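Local coordinates for protein phenolpthiocerol synthesis type-I polyketide synthase ppsA (Mycobacterium bovis, PDB 7AKC) that probably loads malonyl-type extender units, through this acyltransferase domain, for synthesis of the lipid core of phthiocerols and phenolphthiocerols, at residues Ile239-Thr251 with His259-Ala273. Residues are numbered along the deposited sequence; the frame is centred on the assembly and turned at random.
Sequences IGIISTTYADLHT and HWATNMRNPVHFQQA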
loop_
_atom_site.group_PDB
_atom_site.type_symbol
_atom_site.label_atom_id
_atom_site.label_comp_id
_atom_site.label_asym_id
_atom_site.label_seq_id
_atom_site.Cartn_x
_atom_site.Cartn_y
_atom_site.Cartn_z
ATOM N N ILE A 239 -16.343 -3.330 9.199
ATOM C CA ILE A 239 -16.437 -3.471 7.746
ATOM C C ILE A 239 -15.323 -4.440 7.320
ATOM O O ILE A 239 -14.248 -4.444 7.923
ATOM C CB ILE A 239 -16.263 -2.075 7.090
ATOM C CG1 ILE A 239 -17.407 -1.134 7.490
ATOM C CG2 ILE A 239 -16.119 -2.144 5.574
ATOM C CD1 ILE A 239 -17.095 0.318 7.156
ATOM N N GLY A 240 -15.574 -5.247 6.298
ATOM C CA GLY A 240 -14.556 -6.168 5.789
ATOM C C GLY A 240 -13.281 -5.481 5.336
ATOM O O GLY A 240 -13.322 -4.362 4.840
ATOM N N ILE A 241 -12.141 -6.119 5.566
ATOM C CA ILE A 241 -10.858 -5.606 5.140
ATOM C C ILE A 241 -9.995 -6.769 4.692
ATOM O O ILE A 241 -10.021 -7.847 5.309
ATOM C CB ILE A 241 -10.171 -4.800 6.268
ATOM C CG1 ILE A 241 -8.759 -4.314 5.825
ATOM C CG2 ILE A 241 -10.147 -5.570 7.596
ATOM C CD1 ILE A 241 -8.239 -3.171 6.634
ATOM N N ILE A 242 -9.354 -6.586 3.552
ATOM C CA ILE A 242 -8.369 -7.532 3.079
ATOM C C ILE A 242 -7.025 -6.866 3.287
ATOM O O ILE A 242 -6.765 -5.773 2.749
ATOM C CB ILE A 242 -8.539 -7.998 1.624
ATOM C CG1 ILE A 242 -9.976 -8.526 1.396
ATOM C CG2 ILE A 242 -7.459 -9.039 1.283
ATOM C CD1 ILE A 242 -10.241 -8.944 0.011
ATOM N N SER A 243 -6.194 -7.453 4.150
ATOM C CA SER A 243 -4.849 -6.905 4.371
ATOM C C SER A 243 -3.953 -7.223 3.179
ATOM O O SER A 243 -4.066 -8.280 2.573
ATOM C CB SER A 243 -4.242 -7.548 5.612
ATOM O OG SER A 243 -2.934 -7.072 5.873
ATOM N N THR A 244 -3.023 -6.331 2.883
ATOM C CA THR A 244 -2.007 -6.564 1.867
ATOM C C THR A 244 -0.668 -6.957 2.540
ATOM O O THR A 244 0.366 -7.106 1.851
ATOM C CB THR A 244 -1.828 -5.294 1.015
ATOM O OG1 THR A 244 -1.474 -4.158 1.848
ATOM C CG2 THR A 244 -3.080 -4.993 0.132
ATOM N N THR A 245 -0.656 -7.155 3.849
ATOM C CA THR A 245 0.540 -7.475 4.593
ATOM C C THR A 245 1.082 -8.891 4.413
ATOM O O THR A 245 2.327 -9.077 4.352
ATOM C CB THR A 245 0.301 -7.178 6.076
ATOM O OG1 THR A 245 0.092 -5.759 6.212
ATOM C CG2 THR A 245 1.475 -7.621 6.965
ATOM N N TYR A 246 0.167 -9.857 4.353
ATOM C CA TYR A 246 0.559 -11.282 4.325
ATOM C C TYR A 246 0.269 -11.963 2.987
ATOM O O TYR A 246 -0.725 -11.653 2.338
ATOM C CB TYR A 246 -0.173 -12.029 5.442
ATOM C CG TYR A 246 -0.095 -11.369 6.792
ATOM C CD1 TYR A 246 0.997 -11.575 7.616
ATOM C CD2 TYR A 246 -1.109 -10.545 7.246
ATOM C CE1 TYR A 246 1.083 -10.976 8.857
ATOM C CE2 TYR A 246 -1.035 -9.934 8.483
ATOM C CZ TYR A 246 0.064 -10.150 9.292
ATOM O OH TYR A 246 0.151 -9.559 10.515
ATOM N N ALA A 247 1.140 -12.902 2.625
ATOM C CA ALA A 247 0.917 -13.686 1.407
ATOM C C ALA A 247 -0.342 -14.548 1.567
ATOM O O ALA A 247 -1.011 -14.823 0.583
ATOM C CB ALA A 247 2.122 -14.595 1.118
ATOM N N ASP A 248 -0.613 -14.996 2.793
ATOM C CA ASP A 248 -1.825 -15.806 3.070
ATOM C C ASP A 248 -2.933 -14.837 3.448
ATOM O O ASP A 248 -2.845 -14.243 4.510
ATOM C CB ASP A 248 -1.563 -16.873 4.136
ATOM C CG ASP A 248 -2.758 -17.749 4.484
ATOM O OD1 ASP A 248 -3.774 -17.683 3.775
ATOM O OD2 ASP A 248 -2.655 -18.498 5.465
ATOM N N LEU A 249 -3.925 -14.682 2.575
ATOM C CA LEU A 249 -4.979 -13.672 2.827
ATOM C C LEU A 249 -5.953 -14.176 3.892
ATOM O O LEU A 249 -6.730 -13.380 4.377
ATOM C CB LEU A 249 -5.686 -13.301 1.525
ATOM C CG LEU A 249 -4.797 -12.787 0.401
ATOM C CD1 LEU A 249 -5.567 -12.796 -0.903
ATOM C CD2 LEU A 249 -4.295 -11.387 0.697
ATOM N N HIS A 250 -5.833 -15.433 4.299
ATOM C CA HIS A 250 -6.700 -15.969 5.378
ATOM C C HIS A 250 -5.975 -15.902 6.716
ATOM O O HIS A 250 -6.450 -16.524 7.672
ATOM C CB HIS A 250 -7.343 -17.270 4.897
ATOM C CG HIS A 250 -8.118 -16.950 3.668
ATOM N ND1 HIS A 250 -7.611 -17.158 2.402
ATOM C CD2 HIS A 250 -9.291 -16.300 3.508
ATOM C CE1 HIS A 250 -8.470 -16.710 1.514
ATOM N NE2 HIS A 250 -9.511 -16.178 2.168
ATOM N N THR A 251 -4.846 -15.193 6.759
ATOM C CA THR A 251 -4.200 -14.935 8.055
ATOM C C THR A 251 -5.049 -13.803 8.599
ATOM O O THR A 251 -4.806 -12.687 8.168
ATOM C CB THR A 251 -2.790 -14.354 7.886
ATOM O OG1 THR A 251 -2.002 -15.253 7.106
ATOM C CG2 THR A 251 -2.084 -14.106 9.201
ATOM N N HIS A 259 1.500 -6.382 13.846
ATOM C CA HIS A 259 0.978 -6.175 12.503
ATOM C C HIS A 259 1.629 -4.952 11.824
ATOM O O HIS A 259 2.028 -5.076 10.675
ATOM C CB HIS A 259 -0.546 -6.004 12.491
ATOM C CG HIS A 259 -1.087 -5.854 11.099
ATOM N ND1 HIS A 259 -1.263 -6.951 10.279
ATOM C CD2 HIS A 259 -1.408 -4.735 10.409
ATOM C CE1 HIS A 259 -1.704 -6.472 9.123
ATOM N NE2 HIS A 259 -1.815 -5.142 9.164
ATOM N N TRP A 260 1.712 -3.789 12.496
ATOM C CA TRP A 260 2.311 -2.599 11.854
ATOM C C TRP A 260 3.818 -2.716 11.634
ATOM O O TRP A 260 4.312 -2.306 10.571
ATOM C CB TRP A 260 1.913 -1.305 12.602
ATOM C CG TRP A 260 0.417 -1.163 12.678
ATOM C CD1 TRP A 260 -0.363 -1.216 13.801
ATOM C CD2 TRP A 260 -0.488 -1.101 11.562
ATOM N NE1 TRP A 260 -1.699 -1.168 13.454
ATOM C CE2 TRP A 260 -1.802 -1.100 12.084
ATOM C CE3 TRP A 260 -0.315 -1.103 10.167
ATOM C CZ2 TRP A 260 -2.926 -1.103 11.260
ATOM C CZ3 TRP A 260 -1.429 -1.053 9.360
ATOM C CH2 TRP A 260 -2.717 -1.076 9.906
ATOM N N ALA A 261 4.537 -3.388 12.559
ATOM C CA ALA A 261 5.979 -3.664 12.378
ATOM C C ALA A 261 6.186 -4.616 11.188
ATOM O O ALA A 261 7.115 -4.435 10.393
ATOM C CB ALA A 261 6.554 -4.296 13.644
ATOM N N THR A 262 5.291 -5.605 11.037
ATOM C CA THR A 262 5.389 -6.559 9.939
ATOM C C THR A 262 5.029 -5.927 8.611
ATOM O O THR A 262 5.703 -6.155 7.603
ATOM C CB THR A 262 4.517 -7.781 10.249
ATOM O OG1 THR A 262 5.066 -8.474 11.369
ATOM C CG2 THR A 262 4.372 -8.727 9.054
ATOM N N ASN A 263 3.950 -5.127 8.608
ATOM C CA ASN A 263 3.426 -4.457 7.416
ATOM C C ASN A 263 4.455 -3.543 6.740
ATOM O O ASN A 263 4.545 -3.509 5.504
ATOM C CB ASN A 263 2.126 -3.700 7.755
ATOM C CG ASN A 263 1.723 -2.702 6.716
ATOM O OD1 ASN A 263 2.129 -1.527 6.779
ATOM N ND2 ASN A 263 1.016 -3.167 5.695
ATOM N N MET A 264 5.235 -2.840 7.552
ATOM C CA MET A 264 6.243 -1.893 7.002
ATOM C C MET A 264 7.409 -2.633 6.321
ATOM O O MET A 264 8.034 -2.025 5.465
ATOM C CB MET A 264 6.770 -0.971 8.111
ATOM C CG MET A 264 7.741 -1.621 9.053
ATOM S SD MET A 264 8.121 -0.559 10.454
ATOM C CE MET A 264 8.469 0.981 9.615
ATOM N N ARG A 265 7.670 -3.888 6.679
ATOM C CA ARG A 265 8.817 -4.652 6.112
ATOM C C ARG A 265 8.345 -5.575 4.989
ATOM O O ARG A 265 9.027 -5.647 3.968
ATOM C CB ARG A 265 9.476 -5.493 7.207
ATOM C CG ARG A 265 10.479 -6.526 6.727
ATOM C CD ARG A 265 11.610 -5.891 5.953
ATOM N NE ARG A 265 12.521 -6.896 5.442
ATOM C CZ ARG A 265 12.427 -7.466 4.251
ATOM N NH1 ARG A 265 11.459 -7.128 3.419
ATOM N NH2 ARG A 265 13.314 -8.373 3.894
ATOM N N ASN A 266 7.219 -6.268 5.191
ATOM C CA ASN A 266 6.789 -7.247 4.204
ATOM C C ASN A 266 6.488 -6.616 2.861
ATOM O O ASN A 266 6.085 -5.450 2.801
ATOM C CB ASN A 266 5.499 -7.931 4.687
ATOM C CG ASN A 266 5.720 -9.086 5.621
ATOM O OD1 ASN A 266 6.825 -9.325 6.118
ATOM N ND2 ASN A 266 4.640 -9.791 5.933
ATOM N N PRO A 267 6.572 -7.402 1.775
ATOM C CA PRO A 267 6.050 -6.914 0.493
ATOM C C PRO A 267 4.550 -6.559 0.625
ATOM O O PRO A 267 3.843 -6.994 1.557
ATOM C CB PRO A 267 6.172 -8.126 -0.455
ATOM C CG PRO A 267 6.894 -9.142 0.251
ATOM C CD PRO A 267 7.002 -8.803 1.710
ATOM N N VAL A 268 4.080 -5.733 -0.287
ATOM C CA VAL A 268 2.661 -5.293 -0.308
ATOM C C VAL A 268 1.926 -6.206 -1.300
ATOM O O VAL A 268 2.207 -6.148 -2.517
ATOM C CB VAL A 268 2.572 -3.845 -0.795
ATOM C CG1 VAL A 268 1.098 -3.423 -0.912
ATOM C CG2 VAL A 268 3.367 -2.897 0.114
ATOM N N HIS A 269 1.043 -7.072 -0.790
ATOM C CA HIS A 269 0.334 -8.075 -1.602
ATOM C C HIS A 269 -0.909 -7.466 -2.232
ATOM O O HIS A 269 -2.031 -7.873 -1.949
ATOM C CB HIS A 269 0.041 -9.345 -0.728
ATOM C CG HIS A 269 1.290 -9.974 -0.182
ATOM N ND1 HIS A 269 1.894 -9.526 0.991
ATOM C CD2 HIS A 269 2.095 -10.914 -0.751
ATOM C CE1 HIS A 269 3.005 -10.247 1.129
ATOM N NE2 HIS A 269 3.148 -11.120 0.125
ATOM N N PHE A 270 -0.716 -6.391 -3.009
ATOM C CA PHE A 270 -1.827 -5.615 -3.564
ATOM C C PHE A 270 -2.588 -6.365 -4.610
ATOM O O PHE A 270 -3.820 -6.499 -4.516
ATOM C CB PHE A 270 -1.283 -4.284 -4.116
ATOM C CG PHE A 270 -2.380 -3.357 -4.580
ATOM C CD1 PHE A 270 -3.291 -2.820 -3.676
ATOM C CD2 PHE A 270 -2.507 -3.028 -5.917
ATOM C CE1 PHE A 270 -4.299 -1.969 -4.097
ATOM C CE2 PHE A 270 -3.563 -2.233 -6.353
ATOM C CZ PHE A 270 -4.453 -1.691 -5.439
ATOM N N GLN A 271 -1.867 -6.911 -5.640
ATOM C CA GLN A 271 -2.560 -7.713 -6.649
ATOM C C GLN A 271 -3.426 -8.854 -6.019
ATOM O O GLN A 271 -4.570 -9.074 -6.397
ATOM C CB GLN A 271 -1.490 -8.322 -7.553
ATOM C CG GLN A 271 -2.089 -9.329 -8.535
ATOM C CD GLN A 271 -1.025 -10.038 -9.316
ATOM O OE1 GLN A 271 0.049 -9.509 -9.580
ATOM N NE2 GLN A 271 -1.320 -11.280 -9.690
ATOM N N GLN A 272 -2.860 -9.542 -5.040
ATOM C CA GLN A 272 -3.525 -10.667 -4.393
ATOM C C GLN A 272 -4.767 -10.209 -3.658
ATOM O O GLN A 272 -5.779 -10.902 -3.725
ATOM C CB GLN A 272 -2.561 -11.381 -3.412
ATOM C CG GLN A 272 -1.294 -12.003 -4.059
ATOM C CD GLN A 272 -0.130 -11.035 -4.210
ATOM O OE1 GLN A 272 -0.245 -9.822 -4.073
ATOM N NE2 GLN A 272 1.043 -11.587 -4.457
ATOM N N ALA A 273 -4.712 -9.049 -2.954
ATOM C CA ALA A 273 -5.900 -8.555 -2.253
ATOM C C ALA A 273 -6.991 -8.117 -3.246
ATOM O O ALA A 273 -8.154 -8.457 -3.077
ATOM C CB ALA A 273 -5.525 -7.388 -1.329
HETATM O O HOH W 1 0.971 -3.288 2.694
HETATM O O HOH W 2 2.326 -10.269 12.318
#
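Two donors of His269 converge on the carbonyl oxygen of Thr244. His269 N meets Thr244 O at 2.7 Å, nearly straight (173°) and on a lone pair, whereas ND1, 3.0 Å from the same Thr244 O, approaches from above the carbonyl plane. With CG turned beside its own backbone N (chi1 -59°), the imidazole swings back to make this second bond and lays one face against the peptide of Tyr246 and Ala247. Next along the loop, the amide of Asn266 points ND2 at Thr245 O (2.9 Å), and that of Asn263 points ND2 at Thr245 OG1 (2.8 Å), each acceptor lying close to the amide plane. Thr245 CG2 lies over the centre of one face of the Tyr246 ring, and Thr262 CG2 meets both that methyl and the ring at CE1. Tyr246 and His259 meet rim to rim, planes at 51°, and Tyr246 OH and His259 ND1 are hydrogen-bonded at 3.0 Å. Ala273 CB packs on Ile242 CG2 (3.6 Å) and Thr244 CG2. The contact ties the loop after edge strand 240-242 to helices 257-265 and 270-278. Glu115, just after the probable nucleophile elbow, is hydrogen-bonded to Ser243 OG, Thr245 OG1 and His259 NE2, so its charge is probably spread over several buried polar partners.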